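Local coordinates for protein xylose isomerase-like TIM barrel (Anabaena variabilis ATCC 29413, PDB 2QW5) that binds zinc and D-xylose at the mouth of a TIM barrel and is probably a sugar or sugar-phosphate isomerase or epimerase, at residues L180-I185 with S197-F202; G212-S217 with L243-V248. All coordinates share one frame; numbering follows the deposited sequence.

Contact 1: residues L180-I185 with S197-F202; sequences LAIEPI and SQLIEF. With ZN (zinc ion), chain D; XLS (D-xylose), chain C.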
loop_
_atom_site.group_PDB
_atom_site.type_symbol
_atom_site.label_atom_id
_atom_site.label_comp_id
_atom_site.label_asym_id
_atom_site.label_seq_id
_atom_site.Cartn_x
_atom_site.Cartn_y
_atom_site.Cartn_z
ATOM N N LEU A 180 -31.373 4.147 16.413
ATOM C CA LEU A 180 -30.204 4.013 15.519
ATOM C C LEU A 180 -29.526 5.383 15.416
ATOM O O LEU A 180 -30.138 6.296 14.911
ATOM C CB LEU A 180 -30.638 3.512 14.130
ATOM C CG LEU A 180 -31.234 2.082 14.059
ATOM C CD1 LEU A 180 -31.912 1.842 12.717
ATOM C CD2 LEU A 180 -30.172 1.014 14.342
ATOM N N ALA A 181 -28.273 5.506 15.864
ATOM C CA ALA A 181 -27.519 6.795 15.880
ATOM C C ALA A 181 -26.359 6.739 14.908
ATOM O O ALA A 181 -25.300 6.252 15.257
ATOM C CB ALA A 181 -27.047 7.119 17.281
ATOM N N ILE A 182 -26.584 7.236 13.671
ATOM C CA ILE A 182 -25.575 7.287 12.611
ATOM C C ILE A 182 -24.551 8.366 12.943
ATOM O O ILE A 182 -24.906 9.462 13.372
ATOM C CB ILE A 182 -26.165 7.580 11.210
ATOM C CG1 ILE A 182 -27.237 6.559 10.803
ATOM C CG2 ILE A 182 -25.053 7.552 10.135
ATOM C CD1 ILE A 182 -28.054 6.951 9.478
ATOM N N GLU A 183 -23.276 8.060 12.712
ATOM C CA GLU A 183 -22.179 8.935 13.110
ATOM C C GLU A 183 -21.483 9.639 11.933
ATOM O O GLU A 183 -20.984 8.971 11.032
ATOM C CB GLU A 183 -21.144 8.093 13.889
ATOM C CG GLU A 183 -20.068 8.942 14.582
ATOM C CD GLU A 183 -19.018 8.120 15.298
ATOM O OE1 GLU A 183 -18.921 6.896 15.001
ATOM O OE2 GLU A 183 -18.297 8.738 16.151
ATOM N N PRO A 184 -21.477 10.997 11.925
ATOM C CA PRO A 184 -20.591 11.721 11.018
ATOM C C PRO A 184 -19.182 11.467 11.547
ATOM O O PRO A 184 -18.967 11.579 12.754
ATOM C CB PRO A 184 -20.972 13.187 11.213
ATOM C CG PRO A 184 -22.241 13.174 11.975
ATOM C CD PRO A 184 -22.254 11.933 12.757
ATOM N N ILE A 185 -18.278 11.044 10.672
ATOM C CA ILE A 185 -16.889 10.692 11.053
ATOM C C ILE A 185 -15.955 11.479 10.151
ATOM O O ILE A 185 -16.216 11.578 8.971
ATOM C CB ILE A 185 -16.667 9.175 10.904
ATOM C CG1 ILE A 185 -17.382 8.433 12.041
ATOM C CG2 ILE A 185 -15.176 8.790 10.916
ATOM C CD1 ILE A 185 -17.417 6.922 11.923
ATOM N N SER A 197 -23.935 18.243 8.233
ATOM C CA SER A 197 -24.745 18.722 7.061
ATOM C C SER A 197 -24.985 17.579 6.050
ATOM O O SER A 197 -26.091 17.448 5.470
ATOM C CB SER A 197 -24.080 19.927 6.372
ATOM O OG SER A 197 -22.807 19.576 5.849
ATOM N N GLN A 198 -23.958 16.748 5.850
ATOM C CA GLN A 198 -24.035 15.607 4.927
ATOM C C GLN A 198 -24.973 14.523 5.475
ATOM O O GLN A 198 -25.704 13.900 4.712
ATOM C CB GLN A 198 -22.626 15.025 4.671
ATOM C CG GLN A 198 -21.693 16.024 3.945
ATOM C CD GLN A 198 -20.232 15.671 3.965
ATOM O OE1 GLN A 198 -19.773 14.919 4.844
ATOM N NE2 GLN A 198 -19.482 16.188 2.969
ATOM N N LEU A 199 -24.898 14.246 6.781
ATOM C CA LEU A 199 -25.816 13.275 7.406
ATOM C C LEU A 199 -27.274 13.788 7.448
ATOM O O LEU A 199 -28.200 12.999 7.277
ATOM C CB LEU A 199 -25.347 12.894 8.801
ATOM C CG LEU A 199 -26.129 11.822 9.548
ATOM C CD1 LEU A 199 -26.396 10.581 8.697
ATOM C CD2 LEU A 199 -25.368 11.469 10.829
ATOM N N ILE A 200 -27.457 15.096 7.667
ATOM C CA ILE A 200 -28.775 15.710 7.688
ATOM C C ILE A 200 -29.395 15.567 6.302
ATOM O O ILE A 200 -30.571 15.177 6.193
ATOM C CB ILE A 200 -28.758 17.158 8.176
ATOM C CG1 ILE A 200 -28.655 17.193 9.713
ATOM C CG2 ILE A 200 -30.052 17.890 7.785
ATOM C CD1 ILE A 200 -28.398 18.549 10.296
ATOM N N GLU A 201 -28.609 15.823 5.263
ATOM C CA GLU A 201 -29.058 15.633 3.866
ATOM C C GLU A 201 -29.464 14.168 3.558
ATOM O O GLU A 201 -30.480 13.922 2.903
ATOM C CB GLU A 201 -27.967 16.108 2.908
ATOM C CG GLU A 201 -28.367 16.103 1.401
ATOM C CD GLU A 201 -27.325 16.790 0.469
ATOM O OE1 GLU A 201 -26.306 17.383 0.949
ATOM O OE2 GLU A 201 -27.547 16.728 -0.764
ATOM N N PHE A 202 -28.675 13.209 4.053
ATOM C CA PHE A 202 -28.965 11.783 3.900
ATOM C C PHE A 202 -30.303 11.439 4.534
ATOM O O PHE A 202 -31.148 10.756 3.899
ATOM C CB PHE A 202 -27.857 10.906 4.530
ATOM C CG PHE A 202 -28.185 9.423 4.550
ATOM C CD1 PHE A 202 -28.035 8.655 3.410
ATOM C CD2 PHE A 202 -28.676 8.814 5.697
ATOM C CE1 PHE A 202 -28.357 7.292 3.404
ATOM C CE2 PHE A 202 -29.015 7.426 5.705
ATOM C CZ PHE A 202 -28.835 6.674 4.557
HETATM ZN ZN ZN D . -17.265 8.299 17.970
HETATM C C1 XLS C . -14.585 5.541 15.007
HETATM C C2 XLS C . -15.673 4.569 14.564
HETATM C C3 XLS C . -15.147 3.129 14.226
HETATM C C4 XLS C . -16.078 2.008 14.643
HETATM O O1 XLS C . -14.542 6.939 14.700
HETATM O O2 XLS C . -16.775 4.566 15.471
HETATM O O3 XLS C . -13.870 2.727 14.726
HETATM O O4 XLS C . -17.357 2.293 14.153
HETATM O O HOH W 1 -15.701 7.702 16.823
#

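Contact 2: residues G212-S217 with L243-V248; sequences GVVIDS and LHYVQV. With ZN (zinc ion), chain D.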
loop_
_atom_site.group_PDB
_atom_site.type_symbol
_atom_site.label_atom_id
_atom_site.label_comp_id
_atom_site.label_asym_id
_atom_site.label_seq_id
_atom_site.Cartn_x
_atom_site.Cartn_y
_atom_site.Cartn_z
ATOM N N GLY A 212 -31.538 8.209 13.455
ATOM C CA GLY A 212 -31.049 9.543 13.778
ATOM C C GLY A 212 -29.543 9.621 13.835
ATOM O O GLY A 212 -28.838 8.963 13.046
ATOM N N VAL A 213 -29.050 10.442 14.763
ATOM C CA VAL A 213 -27.619 10.743 14.803
ATOM C C VAL A 213 -26.980 10.632 16.167
ATOM O O VAL A 213 -27.640 10.756 17.193
ATOM C CB VAL A 213 -27.335 12.204 14.279
ATOM C CG1 VAL A 213 -28.165 12.512 13.062
ATOM C CG2 VAL A 213 -27.621 13.241 15.305
ATOM N N VAL A 214 -25.674 10.397 16.124
ATOM C CA VAL A 214 -24.807 10.608 17.268
ATOM C C VAL A 214 -23.921 11.789 16.837
ATOM O O VAL A 214 -23.456 11.820 15.686
ATOM C CB VAL A 214 -23.944 9.399 17.659
ATOM C CG1 VAL A 214 -23.269 8.735 16.430
ATOM C CG2 VAL A 214 -22.954 9.822 18.733
ATOM N N ILE A 215 -23.747 12.775 17.727
ATOM C CA ILE A 215 -22.805 13.864 17.528
ATOM C C ILE A 215 -21.634 13.566 18.456
ATOM O O ILE A 215 -21.833 13.478 19.662
ATOM C CB ILE A 215 -23.390 15.259 17.833
ATOM C CG1 ILE A 215 -24.670 15.531 17.010
ATOM C CG2 ILE A 215 -22.319 16.355 17.539
ATOM C CD1 ILE A 215 -25.338 16.806 17.417
ATOM N N ASP A 216 -20.448 13.395 17.864
ATOM C CA ASP A 216 -19.168 13.115 18.550
ATOM C C ASP A 216 -18.354 14.403 18.376
ATOM O O ASP A 216 -18.144 14.847 17.223
ATOM C CB ASP A 216 -18.514 11.927 17.874
ATOM C CG ASP A 216 -17.072 11.642 18.347
ATOM O OD1 ASP A 216 -16.249 12.569 18.448
ATOM O OD2 ASP A 216 -16.761 10.460 18.532
ATOM N N SER A 217 -17.901 14.984 19.491
ATOM C CA SER A 217 -17.175 16.262 19.490
ATOM C C SER A 217 -15.873 16.249 18.675
ATOM O O SER A 217 -15.561 17.252 18.025
ATOM C CB SER A 217 -16.887 16.718 20.919
ATOM O OG SER A 217 -16.055 15.772 21.618
ATOM N N LEU A 243 -31.841 13.402 17.582
ATOM C CA LEU A 243 -30.596 13.553 18.329
ATOM C C LEU A 243 -30.617 12.464 19.362
ATOM O O LEU A 243 -30.998 12.677 20.485
ATOM C CB LEU A 243 -30.425 14.964 18.907
ATOM C CG LEU A 243 -29.118 15.336 19.653
ATOM C CD1 LEU A 243 -27.876 14.767 19.052
ATOM C CD2 LEU A 243 -29.006 16.843 19.702
ATOM N N HIS A 244 -30.175 11.275 18.947
ATOM C CA HIS A 244 -30.239 10.091 19.786
ATOM C C HIS A 244 -29.113 9.868 20.761
ATOM O O HIS A 244 -29.273 9.079 21.699
ATOM C CB HIS A 244 -30.390 8.850 18.912
ATOM C CG HIS A 244 -31.624 8.858 18.056
ATOM N ND1 HIS A 244 -32.802 9.453 18.452
ATOM C CD2 HIS A 244 -31.892 8.243 16.885
ATOM C CE1 HIS A 244 -33.722 9.251 17.525
ATOM N NE2 HIS A 244 -33.202 8.504 16.573
ATOM N N TYR A 245 -27.960 10.493 20.537
ATOM C CA TYR A 245 -26.775 10.188 21.358
ATOM C C TYR A 245 -25.706 11.244 21.206
ATOM O O TYR A 245 -25.676 11.938 20.205
ATOM C CB TYR A 245 -26.234 8.843 20.895
ATOM C CG TYR A 245 -25.281 8.102 21.815
ATOM C CD1 TYR A 245 -25.603 7.809 23.146
ATOM C CD2 TYR A 245 -24.109 7.559 21.306
ATOM C CE1 TYR A 245 -24.736 7.004 23.949
ATOM C CE2 TYR A 245 -23.250 6.780 22.101
ATOM C CZ TYR A 245 -23.563 6.511 23.397
ATOM O OH TYR A 245 -22.684 5.769 24.139
ATOM N N VAL A 246 -24.807 11.336 22.185
ATOM C CA VAL A 246 -23.747 12.363 22.210
ATOM C C VAL A 246 -22.490 11.741 22.816
ATOM O O VAL A 246 -22.589 11.068 23.847
ATOM C CB VAL A 246 -24.145 13.605 23.048
ATOM C CG1 VAL A 246 -22.962 14.569 23.223
ATOM C CG2 VAL A 246 -25.292 14.363 22.408
ATOM N N GLN A 247 -21.348 11.961 22.143
ATOM C CA GLN A 247 -20.041 11.498 22.568
ATOM C C GLN A 247 -19.062 12.667 22.762
ATOM O O GLN A 247 -19.025 13.612 21.953
ATOM C CB GLN A 247 -19.465 10.531 21.569
ATOM C CG GLN A 247 -20.224 9.276 21.417
ATOM C CD GLN A 247 -19.543 8.366 20.442
ATOM O OE1 GLN A 247 -19.142 8.793 19.368
ATOM N NE2 GLN A 247 -19.349 7.113 20.835
ATOM N N VAL A 248 -18.313 12.631 23.869
ATOM C CA VAL A 248 -17.277 13.622 24.154
ATOM C C VAL A 248 -15.960 12.881 23.941
ATOM O O VAL A 248 -15.722 11.800 24.527
ATOM C CB VAL A 248 -17.384 14.296 25.548
ATOM C CG1 VAL A 248 -18.599 15.257 25.534
ATOM C CG2 VAL A 248 -17.465 13.259 26.678
HETATM ZN ZN ZN D . -17.265 8.299 17.970
HETATM O O HOH W 1 -15.701 7.702 16.823
#

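Contact 1: residues L180-I185 with S197-F202
Zinc holds OE2 of Glu183 at 2.1 Å, and this one metal bond grips the oxygen while the other carboxylate oxygen, OE1, accepts a hydrogen bond from O2 of D-xylose at 3.2 Å. One carboxylate is thus shared between metal and sugar, an arrangement that would be expected to keep it ionised. Its reach comes from an extended chain, with CG anti to the backbone N (chi1 -169°) and CD continuing the line. Water 1 completes a second path, binding the zinc and donating to O1 of the sugar, while CD1 of Ile185 lies against C2 of the sugar at 3.9 Å.

The neighbours of Glu183 point the other way, toward the helix 197-202, where no hydrogen bond crosses and apolar contact does the work. Leu199, its CG anti to the backbone N, divides its two methyls: CD1 meets CG2 of Ile182 obliquely at 3.6 Å, and CD2 rests at 3.7 Å from CD of Pro184, the leucine crossing the ring at about a right angle. That same CD2 lies 3.3 Å from the carbonyl O of Ile182. One helical turn on, CE2 of Phe202 touches CD1 of Ile182 at 3.9 Å. Metal and sugar ligands at the C-terminal end of a strand, with a helix packed on its outer side, are the layout of a TIM-barrel active site.

Contact 2: residues G212-S217 with L243-V248
The pairing is closest and most regular where strands 212-216 and 243-248, inclined by 14°, carry the metal ligands. There N of Gln247 donates an almost straight bond to O of Ile215 (2.9 Å, 170°), lying in the carbonyl plane, and N of Ser217 donates to O of Gln247 at 3.0 Å from above that carbonyl's plane. Between these rungs, OD2 of Asp216 and OE1 of Gln247 stand only 3.0 Å apart, two oxygens brought together by the zinc that both bind. The carboxylate and amide planes are turned 80° against each other. Gln247 reaches the metal through an extended chain, and its NE2 is held by Glu49, a bond consistent with the amide turning its oxygen, not its nitrogen, to the zinc; Glu183 and Glu281 complete the protein ligands.

These are neighbouring parallel strands of the TIM barrel, so side chains alternate between its interior and the surrounding helices. On the interior face, CG2 of Val214 lies 3.6 Å from CD2 of Tyr245, the two side chains running side by side before the tyrosine ring leads away and its OH bonds to Glu49 and Ser85. On the outer face the side chains of Leu243 and Ile215 cross at about a right angle, CD1 against CD1 at 3.6 Å, with helix 227-240 packed over both.

Toward Gly212 the pairing loosens. A beta bulge shifts the register by one between Val213 and Val214, with His244 as the extra residue on the partner strand, and O of Val213 receives two weak bonds, from N of His244 at 3.1 Å and from N of Tyr245. Leu243 and His244, at this end, are partly exposed; the imidazole lies beside Gly212, CD2 approaching its N at 3.4 Å, while NE2 is hydrogen-bonded to O of Lys209.

In the fold
Following the chain from the N terminus, contact 1 closes first: strand 179-182 runs into a loop that turns back so that helix 196-203 lies on the strand's outer side. The chain then enters strand 211-216, completing a beta-alpha-beta unit, and contact 2 opens there, closing after helices 217-223 and 227-240 when strand 243-248 joins the barrel. The two loops follow in series, neither nested nor crossed. They meet where O of Leu180 and N of Ile182 are hydrogen-bonded to N and O of Gly212. Contact 1 ties a strand to its outer helix and contact 2 two neighbouring strands; this pairing links three consecutive strands, and both contacts supply ligands to one zinc, which also binds water 1.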